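Local atomic coordinates of glutamyl endopeptidase (Staphylococcus epidermidis, PDB entry 6PYM), a protein that probably cleaves peptide bonds on the carbonyl side of glutamate and also of aspartate, as a secreted serine endopeptidase of the S1B family. Residues N105-I108 with G109-V112; G166-A169 with G170-V173; Q203-L206 with R207-P211. The protein carries 1 engineered substitution. All coordinates share one frame; numbering follows the deposited sequence.

Interaction 1: N105-I108 with G109-V112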
ATOM      1  N   ASN A 105     -18.240  -7.360  13.392  1.00 20.54           N
ATOM      2  CA  ASN A 105     -18.952  -6.346  12.614  1.00 18.63           C
ATOM      3  C   ASN A 105     -18.248  -4.991  12.627  1.00 18.14           C
ATOM      4  O   ASN A 105     -18.883  -3.950  12.462  1.00 20.04           O
ATOM      5  CB  ASN A 105     -20.431  -6.225  12.999  1.00 22.15           C
ATOM      6  CG  ASN A 105     -21.273  -5.637  11.879  1.00 25.05           C
ATOM      7  OD1 ASN A 105     -20.989  -5.848  10.700  1.00 28.19           O
ATOM      8  ND2 ASN A 105     -22.309  -4.892  12.245  1.00 29.20           N
ATOM      9  N   GLN A 106     -16.930  -4.985  12.815  1.00 16.70           N
ATOM     10  CA  GLN A 106     -16.151  -3.758  12.710  1.00 14.68           C
ATOM     11  C   GLN A 106     -15.663  -3.593  11.279  1.00 12.94           C
ATOM     12  O   GLN A 106     -15.312  -4.568  10.613  1.00 14.40           O
ATOM     13  CB  GLN A 106     -14.935  -3.812  13.633  1.00 16.65           C
ATOM     14  CG  GLN A 106     -15.254  -4.027  15.094  1.00 18.16           C
ATOM     15  CD  GLN A 106     -14.007  -4.305  15.906  1.00 20.70           C
ATOM     16  OE1 GLN A 106     -13.231  -5.206  15.585  1.00 19.89           O
ATOM     17  NE2 GLN A 106     -13.801  -3.526  16.959  1.00 26.66           N
ATOM     18  N   HIS A 107     -15.649  -2.355  10.808  1.00 13.11           N
ATOM     19  CA  HIS A 107     -15.147  -2.053   9.478  1.00 12.68           C
ATOM     20  C   HIS A 107     -13.672  -1.689   9.561  1.00 11.66           C
ATOM     21  O   HIS A 107     -13.199  -1.172  10.572  1.00 12.28           O
ATOM     22  CB  HIS A 107     -15.954  -0.912   8.872  1.00 14.70           C
ATOM     23  CG  HIS A 107     -17.416  -1.216   8.769  1.00 15.58           C
ATOM     24  ND1 HIS A 107     -17.991  -1.725   7.626  1.00 17.21           N
ATOM     25  CD2 HIS A 107     -18.414  -1.114   9.680  1.00 19.61           C
ATOM     26  CE1 HIS A 107     -19.286  -1.906   7.829  1.00 19.69           C
ATOM     27  NE2 HIS A 107     -19.566  -1.544   9.068  1.00 20.23           N
ATOM     28  N   ILE A 108     -12.938  -1.970   8.482  1.00 11.54           N
ATOM     29  CA  ILE A 108     -11.487  -1.805   8.532  1.00 10.70           C
ATOM     30  C   ILE A 108     -11.106  -0.357   8.825  1.00 11.04           C
ATOM     31  O   ILE A 108     -10.162  -0.093   9.577  1.00 11.30           O
ATOM     32  CB  ILE A 108     -10.818  -2.364   7.261  1.00 10.24           C
ATOM     33  CG1 ILE A 108      -9.306  -2.471   7.455  1.00 10.78           C
ATOM     34  CG2 ILE A 108     -11.163  -1.537   6.024  1.00 10.61           C
ATOM     35  CD1 ILE A 108      -8.631  -3.310   6.399  1.00 10.25           C
ATOM     36  N   GLY A 109     -11.852   0.599   8.273  1.00 10.40           N
ATOM     37  CA  GLY A 109     -11.572   1.999   8.507  1.00 11.94           C
ATOM     38  C   GLY A 109     -12.059   2.540   9.825  1.00 12.17           C
ATOM     39  O   GLY A 109     -11.911   3.736  10.090  1.00 13.51           O
ATOM     40  N   GLN A 110     -12.653   1.682  10.653  1.00 12.64           N
ATOM     41  CA  GLN A 110     -12.944   1.981  12.046  1.00 13.83           C
ATOM     42  C   GLN A 110     -11.861   1.477  12.980  1.00 13.53           C
ATOM     43  O   GLN A 110     -11.625   2.095  14.024  1.00 15.64           O
ATOM     44  CB  GLN A 110     -14.271   1.328  12.459  1.00 16.52           C
ATOM     45  CG  GLN A 110     -15.504   1.890  11.763  1.00 19.20           C
ATOM     46  CD  GLN A 110     -16.782   1.135  12.109  1.00 19.51           C
ATOM     47  OE1 GLN A 110     -16.758  -0.062  12.414  1.00 19.30           O
ATOM     48  NE2 GLN A 110     -17.908   1.840  12.064  1.00 25.75           N
ATOM     49  N   VAL A 111     -11.192   0.374  12.634  1.00 11.46           N
ATOM     50  CA  VAL A 111     -10.188  -0.198  13.522  1.00 11.87           C
ATOM     51  C   VAL A 111      -8.835   0.477  13.367  1.00 10.95           C
ATOM     52  O   VAL A 111      -8.024   0.441  14.301  1.00 12.16           O
ATOM     53  CB  VAL A 111     -10.092  -1.729  13.383  1.00 14.09           C
ATOM     54  CG1 VAL A 111     -11.465  -2.368  13.553  1.00 15.19           C
ATOM     55  CG2 VAL A 111      -9.448  -2.144  12.061  1.00 15.54           C
ATOM     56  N   VAL A 112      -8.561   1.073  12.210  1.00 10.25           N
ATOM     57  CA  VAL A 112      -7.396   1.917  12.000  1.00 10.78           C
ATOM     58  C   VAL A 112      -7.883   3.225  11.407  1.00 11.21           C
ATOM     59  O   VAL A 112      -8.996   3.314  10.882  1.00 12.13           O
ATOM     60  CB  VAL A 112      -6.350   1.267  11.068  1.00  9.21           C
ATOM     61  CG1 VAL A 112      -5.904  -0.061  11.638  1.00 10.26           C
ATOM     62  CG2 VAL A 112      -6.896   1.100   9.652  1.00 11.85           C
TER
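Gln-110 reaches back along the chain and takes the backbone N-H of His-107 on its side-chain oxygen. The bond from His-107 N to Gln-110 OE1 is 3.0 Å long and almost straight at hydrogen, 176°, although the nitrogen stands above the carbonyl plane. The glutamine chain is extended beyond CG, which gives it the length to span from its own turn to the residue in front of the helix. The same oxygen lies at the edge of the imidazole, in the ring plane, 3.4 Å from His-107 CD2. The two side chains run next to each other in the same direction, with ring and amide planes nearly perpendicular at 85°.

His-107 is the N-cap of the short helix 108-111 and Gln-110 its third residue (N3), which makes their side-chain-to-N-H bond one half of a capping box; the His-107 side chain does not return it. The carbonyl answers instead: His-107 O accepts from Gln-110 N at 2.9 Å and from Val-111 N at 3.3 Å. Backbone and side chain of Gln-110 therefore both hold the capping residue, one at its O and the other at its N. One residue on, Val-112 N closes the last turn onto Ile-108 O, also 3.3 Å.

On another flank, Val-111 CG1 packs against Gln-106 CB at 3.8 Å, the two side chains crossing at about a right angle. The amide end of Gln-106 is engaged elsewhere, its OE1 accepting from Asn-102.

Farther out, ND1 of the imidazole is hydrogen-bonded to Asn-44 OD1, which helps to set the turn of the ring. Ile-108 heads for the barrel instead, with CG1 anti to the backbone N (chi1 -167°), and packs on Val-40, Val-65, Pro-67 and Phe-80 from strands 34-42, 64-67 and 80-87.

Interaction 2: G166-A169 with G170-V173. Engineered in segment 166-169: Ala-169 (natural residue Ser).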
ATOM      1  N   GLY A 166      10.155  -8.120  -3.379  1.00  9.45           N
ATOM      2  CA  GLY A 166       8.925  -8.862  -3.595  1.00  9.78           C
ATOM      3  C   GLY A 166       8.163  -9.101  -2.310  1.00  9.36           C
ATOM      4  O   GLY A 166       8.713  -9.606  -1.330  1.00  9.62           O
ATOM      5  N   GLY A 167       6.885  -8.717  -2.312  1.00  9.36           N
ATOM      6  CA  GLY A 167       6.066  -8.585  -1.122  1.00  9.55           C
ATOM      7  C   GLY A 167       5.701  -7.143  -0.834  1.00  7.35           C
ATOM      8  O   GLY A 167       4.616  -6.870  -0.302  1.00  8.08           O
ATOM      9  N   ASN A 168       6.573  -6.213  -1.224  1.00  7.38           N
ATOM     10  CA  ASN A 168       6.278  -4.793  -1.107  1.00  7.28           C
ATOM     11  C   ASN A 168       5.172  -4.337  -2.050  1.00  7.40           C
ATOM     12  O   ASN A 168       4.640  -3.251  -1.826  1.00  7.74           O
ATOM     13  CB  ASN A 168       7.525  -3.946  -1.391  1.00  7.64           C
ATOM     14  CG  ASN A 168       8.327  -3.594  -0.141  1.00  7.10           C
ATOM     15  OD1 ASN A 168       9.512  -3.921  -0.056  1.00  8.42           O
ATOM     16  ND2 ASN A 168       7.709  -2.884   0.805  1.00  8.21           N
ATOM     17  N   ALA A 169       4.851  -5.084  -3.112  1.00  7.44           N
ATOM     18  CA  ALA A 169       3.781  -4.711  -4.040  1.00  7.35           C
ATOM     19  C   ALA A 169       2.560  -4.200  -3.293  1.00  7.37           C
ATOM     20  O   ALA A 169       2.018  -4.894  -2.426  1.00  8.39           O
ATOM     21  CB  ALA A 169       3.389  -5.935  -4.873  1.00  9.12           C
ATOM     22  N   GLY A 170       2.125  -2.983  -3.627  1.00  7.26           N
ATOM     23  CA  GLY A 170       0.977  -2.364  -2.994  1.00  8.02           C
ATOM     24  C   GLY A 170       1.305  -1.440  -1.840  1.00  6.90           C
ATOM     25  O   GLY A 170       0.392  -0.806  -1.295  1.00  8.10           O
ATOM     26  N   SER A 171       2.575  -1.327  -1.468  1.00  7.05           N
ATOM     27  CA  SER A 171       2.940  -0.541  -0.297  1.00  7.32           C
ATOM     28  C   SER A 171       2.673   0.937  -0.540  1.00  6.97           C
ATOM     29  O   SER A 171       2.989   1.461  -1.616  1.00  7.45           O
ATOM     30  CB  SER A 171       4.433  -0.667  -0.004  1.00  7.41           C
ATOM     31  OG  SER A 171       4.820  -1.946   0.457  1.00  7.90           O
ATOM     32  N   PRO A 172       2.175   1.657   0.460  1.00  6.82           N
ATOM     33  CA  PRO A 172       2.059   3.107   0.313  1.00  7.15           C
ATOM     34  C   PRO A 172       3.424   3.776   0.243  1.00  7.23           C
ATOM     35  O   PRO A 172       4.376   3.390   0.931  1.00  7.92           O
ATOM     36  CB  PRO A 172       1.304   3.534   1.574  1.00  7.32           C
ATOM     37  CG  PRO A 172       1.588   2.453   2.561  1.00  7.00           C
ATOM     38  CD  PRO A 172       1.651   1.188   1.757  1.00  7.17           C
ATOM     39  N   VAL A 173       3.492   4.804  -0.599  1.00  7.11           N
ATOM     40  CA  VAL A 173       4.616   5.725  -0.688  1.00  7.87           C
ATOM     41  C   VAL A 173       4.195   6.970   0.079  1.00  7.76           C
ATOM     42  O   VAL A 173       3.195   7.602  -0.276  1.00  8.47           O
ATOM     43  CB  VAL A 173       4.912   6.093  -2.151  1.00  8.23           C
ATOM     44  CG1 VAL A 173       6.185   6.927  -2.240  1.00  9.55           C
ATOM     45  CG2 VAL A 173       4.977   4.858  -3.042  1.00  8.58           C
TER
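Asn-168 to Ser-171 form a type II beta turn, with Ala-169 and Gly-170 at its two corners. Gly-170 takes a positive phi (95°), as the second corner of this turn type does; a CB there would run into Ala-169 O. The turn is closed by Ser-171 N donating to Asn-168 O at 2.8 Å.

The side chain of Ser-171 doubles that closure. A chi1 of -69° keeps OG beside the backbone N, where both can reach Asn-168 O; OG donates to it at 2.6 Å. This hydroxyl lies in the carbonyl plane, on a lone pair, whereas the backbone nitrogen comes in closer to the line of the C=O bond and slightly tilted from its plane. OG is gripped from a second direction by Asn-168 ND2, 3.1 Å away; that bond is almost straight at hydrogen, 174°, with OG in the plane of the amide. OG thus accepts from the amide while donating to the carbonyl. At the other end of the amide, OD1 accepts from Val-165 N, which helps to hold the flat group in its orientation.

Ala-169 replaces by engineering the serine of the predicted charge relay system. Its CB points away from 170-173, and its side chain is about 3 Å from that of His-51 of helix 50-53. The natural Gly-Asn-Ser-Gly-Ser sequence probably corresponds to the nucleophile loop of chymotrypsin-like relatives, in which the N-H groups of the serine and of the glycine two residues before it form the oxyanion hole.

Around the turn, Ser-37 of strand 34-42 bonds to the backbone of Ala-169 and Gly-167, and His-184 of strand 180-188 to that of Gly-170 and Ser-171. Beyond it the chain enters strand 172-174, between strands 128-133 and 180-188 of the seven-stranded sheet.

Interaction 3: Q203-L206 with R207-P211; sequences QQFL and RNNIP
Asn-209 turns its side chain back over the preceding helical turn to the backbone of Phe-205. Its CB lies 3.7 Å from Phe-205 O, and CG is anti to the carbonyl carbon (chi1 -71°), which directs the amide back along the helix. CG follows at 3.8 Å from the same Phe-205 O. At the tip, ND2 donates to Phe-205 O at 2.9 Å, nearly straight at hydrogen (173°), with the acceptor in the amide plane. The same nitrogen passes 3.5 Å from Phe-205 CD1, ring and amide planes standing 56° apart. Phe-205 itself meets Tyr-88 edge-to-face and packs on Ile-86 and Ile-96.

The backbone N of Asn-209 donates to Leu-206 O. That carbonyl also accepts from Ile-210 N at 2.8 Å, so two successive amides converge on it. Leu-206 and Ile-210 run alongside each other in the same direction, their CD2 and CD1 atoms 4.1 Å apart.

One turn earlier, Arg-207 N bonds to Gln-203 O, while the long arginine chain stretches back over Gln-203. A water links the two tips, donating to Gln-203 OE1 and accepting from Arg-207 NH1 at 3.0 Å in the guanidinium plane. Gln-203 NE2 is bound to the carbonyls of Ile-198 and Ser-119.

These bonds lie toward the C-terminal part of helix 200-209, the C-terminal helix characteristic of chymotrypsin-like serine proteases, which here lies with Phe-205, Leu-206 and Ile-210 against strands 45-48, 80-87 and 95-99 of the six-stranded barrel.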
ATOM      1  N   GLN A 203      -7.066  10.534  -8.322  1.00 10.09           N
ATOM      2  CA  GLN A 203      -7.863  11.106  -7.242  1.00 11.20           C
ATOM      3  C   GLN A 203      -9.350  11.081  -7.567  1.00 10.47           C
ATOM      4  O   GLN A 203     -10.178  10.855  -6.679  1.00 11.45           O
ATOM      5  CB  GLN A 203      -7.379  12.519  -6.929  1.00 11.50           C
ATOM      6  CG  GLN A 203      -6.004  12.518  -6.290  1.00 11.09           C
ATOM      7  CD  GLN A 203      -5.394  13.895  -6.195  1.00 13.12           C
ATOM      8  OE1 GLN A 203      -6.069  14.856  -5.818  1.00 15.24           O
ATOM      9  NE2 GLN A 203      -4.121  14.014  -6.549  1.00 13.66           N
ATOM     10  N   GLN A 204      -9.710  11.305  -8.837  1.00 11.45           N
ATOM     11  CA  GLN A 204     -11.113  11.211  -9.231  1.00 12.08           C
ATOM     12  C   GLN A 204     -11.636   9.792  -9.056  1.00 11.85           C
ATOM     13  O   GLN A 204     -12.733   9.589  -8.530  1.00 11.77           O
ATOM     14  CB  GLN A 204     -11.278  11.667 -10.679  1.00 14.12           C
ATOM     15  CG  GLN A 204     -11.009  13.143 -10.875  1.00 16.32           C
ATOM     16  CD  GLN A 204     -11.056  13.560 -12.330  1.00 18.73           C
ATOM     17  OE1 GLN A 204     -11.052  12.723 -13.230  1.00 21.88           O
ATOM     18  NE2 GLN A 204     -11.117  14.865 -12.565  1.00 24.58           N
ATOM     19  N   PHE A 205     -10.852   8.803  -9.483  1.00 10.99           N
ATOM     20  CA  PHE A 205     -11.213   7.404  -9.276  1.00 11.61           C
ATOM     21  C   PHE A 205     -11.431   7.101  -7.798  1.00 11.10           C
ATOM     22  O   PHE A 205     -12.384   6.405  -7.432  1.00 11.06           O
ATOM     23  CB  PHE A 205     -10.108   6.529  -9.881  1.00 11.43           C
ATOM     24  CG  PHE A 205     -10.138   5.073  -9.468  1.00 12.81           C
ATOM     25  CD1 PHE A 205     -11.107   4.210  -9.952  1.00 13.50           C
ATOM     26  CD2 PHE A 205      -9.141   4.556  -8.649  1.00 12.33           C
ATOM     27  CE1 PHE A 205     -11.106   2.872  -9.596  1.00 14.14           C
ATOM     28  CE2 PHE A 205      -9.136   3.224  -8.298  1.00 14.64           C
ATOM     29  CZ  PHE A 205     -10.122   2.383  -8.767  1.00 13.46           C
ATOM     30  N   LEU A 206     -10.569   7.631  -6.930  1.00  9.77           N
ATOM     31  CA  LEU A 206     -10.737   7.401  -5.496  1.00  9.62           C
ATOM     32  C   LEU A 206     -12.034   8.017  -4.987  1.00  9.61           C
ATOM     33  O   LEU A 206     -12.808   7.363  -4.280  1.00 10.17           O
ATOM     34  CB  LEU A 206      -9.542   7.954  -4.728  1.00 10.80           C
ATOM     35  CG  LEU A 206      -8.195   7.297  -5.020  1.00 10.62           C
ATOM     36  CD1 LEU A 206      -7.116   7.980  -4.189  1.00 12.36           C
ATOM     37  CD2 LEU A 206      -8.234   5.785  -4.761  1.00 12.28           C
ATOM     38  N   ARG A 207     -12.284   9.288  -5.326  1.00  9.86           N
ATOM     39  CA  ARG A 207     -13.492   9.960  -4.842  1.00  9.99           C
ATOM     40  C   ARG A 207     -14.754   9.250  -5.305  1.00 11.52           C
ATOM     41  O   ARG A 207     -15.749   9.200  -4.570  1.00 12.38           O
ATOM     42  CB  ARG A 207     -13.526  11.412  -5.315  1.00 11.18           C
ATOM     43  CG  ARG A 207     -12.576  12.316  -4.586  1.00 11.52           C
ATOM     44  CD  ARG A 207     -12.785  13.769  -4.970  1.00 14.08           C
ATOM     45  NE  ARG A 207     -11.897  14.611  -4.179  1.00 13.57           N
ATOM     46  CZ  ARG A 207     -10.787  15.188  -4.632  1.00 14.22           C
ATOM     47  NH1 ARG A 207     -10.437  15.050  -5.896  1.00 16.14           N
ATOM     48  NH2 ARG A 207     -10.042  15.919  -3.816  1.00 15.75           N
ATOM     49  N   ASN A 208     -14.742   8.711  -6.522  1.00 10.37           N
ATOM     50  CA  ASN A 208     -15.939   8.105  -7.087  1.00 11.76           C
ATOM     51  C   ASN A 208     -16.207   6.701  -6.580  1.00 12.17           C
ATOM     52  O   ASN A 208     -17.283   6.156  -6.855  1.00 14.86           O
ATOM     53  CB  ASN A 208     -15.877   8.162  -8.606  1.00 13.84           C
ATOM     54  CG  ASN A 208     -16.036   9.574  -9.111  1.00 14.14           C
ATOM     55  OD1 ASN A 208     -16.850  10.330  -8.586  1.00 17.11           O
ATOM     56  ND2 ASN A 208     -15.239   9.952 -10.093  1.00 17.17           N
ATOM     57  N   ASN A 209     -15.278   6.110  -5.836  1.00 10.88           N
ATOM     58  CA  ASN A 209     -15.465   4.784  -5.274  1.00 10.79           C
ATOM     59  C   ASN A 209     -15.349   4.736  -3.765  1.00 11.34           C
ATOM     60  O   ASN A 209     -15.804   3.758  -3.161  1.00 13.25           O
ATOM     61  CB  ASN A 209     -14.447   3.804  -5.866  1.00 13.08           C
ATOM     62  CG  ASN A 209     -14.746   3.481  -7.291  1.00 14.69           C
ATOM     63  OD1 ASN A 209     -15.562   2.602  -7.566  1.00 17.32           O
ATOM     64  ND2 ASN A 209     -14.121   4.196  -8.212  1.00 15.19           N
ATOM     65  N   ILE A 210     -14.775   5.759  -3.143  1.00 10.47           N
ATOM     66  CA  ILE A 210     -14.463   5.762  -1.720  1.00 10.07           C
ATOM     67  C   ILE A 210     -14.919   7.120  -1.206  1.00  9.28           C
ATOM     68  O   ILE A 210     -14.132   8.076  -1.186  1.00 10.11           O
ATOM     69  CB  ILE A 210     -12.959   5.549  -1.489  1.00  9.70           C
ATOM     70  CG1 ILE A 210     -12.457   4.323  -2.254  1.00 11.29           C
ATOM     71  CG2 ILE A 210     -12.662   5.405  -0.004  1.00 11.80           C
ATOM     72  CD1 ILE A 210     -10.960   4.121  -2.178  1.00 12.73           C
ATOM     73  N   PRO A 211     -16.189   7.266  -0.827  1.00 10.66           N
ATOM     74  CA  PRO A 211     -16.721   8.620  -0.613  1.00 10.48           C
ATOM     75  C   PRO A 211     -16.033   9.363   0.512  1.00 13.85           C
ATOM     76  O   PRO A 211     -15.966  10.597   0.466  1.00 15.27           O
ATOM     77  CB  PRO A 211     -18.216   8.387  -0.351  1.00 12.04           C
ATOM     78  CG  PRO A 211     -18.331   6.936   0.007  1.00 14.76           C
ATOM     79  CD  PRO A 211     -17.227   6.231  -0.724  1.00 11.70           C
TER
HETATM   80  O   HOH W   1      -8.034  16.395  -7.120  1.00 29.61           O

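In the fold
The three contacts stand apart, with centres 19 to 22 Å from one another and no atoms touching. Interaction 2 is the central one, about 5 Å from the centre of the chain, and it carries the engineered Ala-169 at the predicted nucleophile position; its side chain is about 6 Å from that of Asp-93. Interactions 1 and 3 are peripheral, their centres about 17 and 16 Å from the centre of the chain, and both pack on the six-stranded barrel. Phe-205 of interaction 3 comes within about 11 Å of Asp-93 between side chains; interaction 1 lies away from the predicted site.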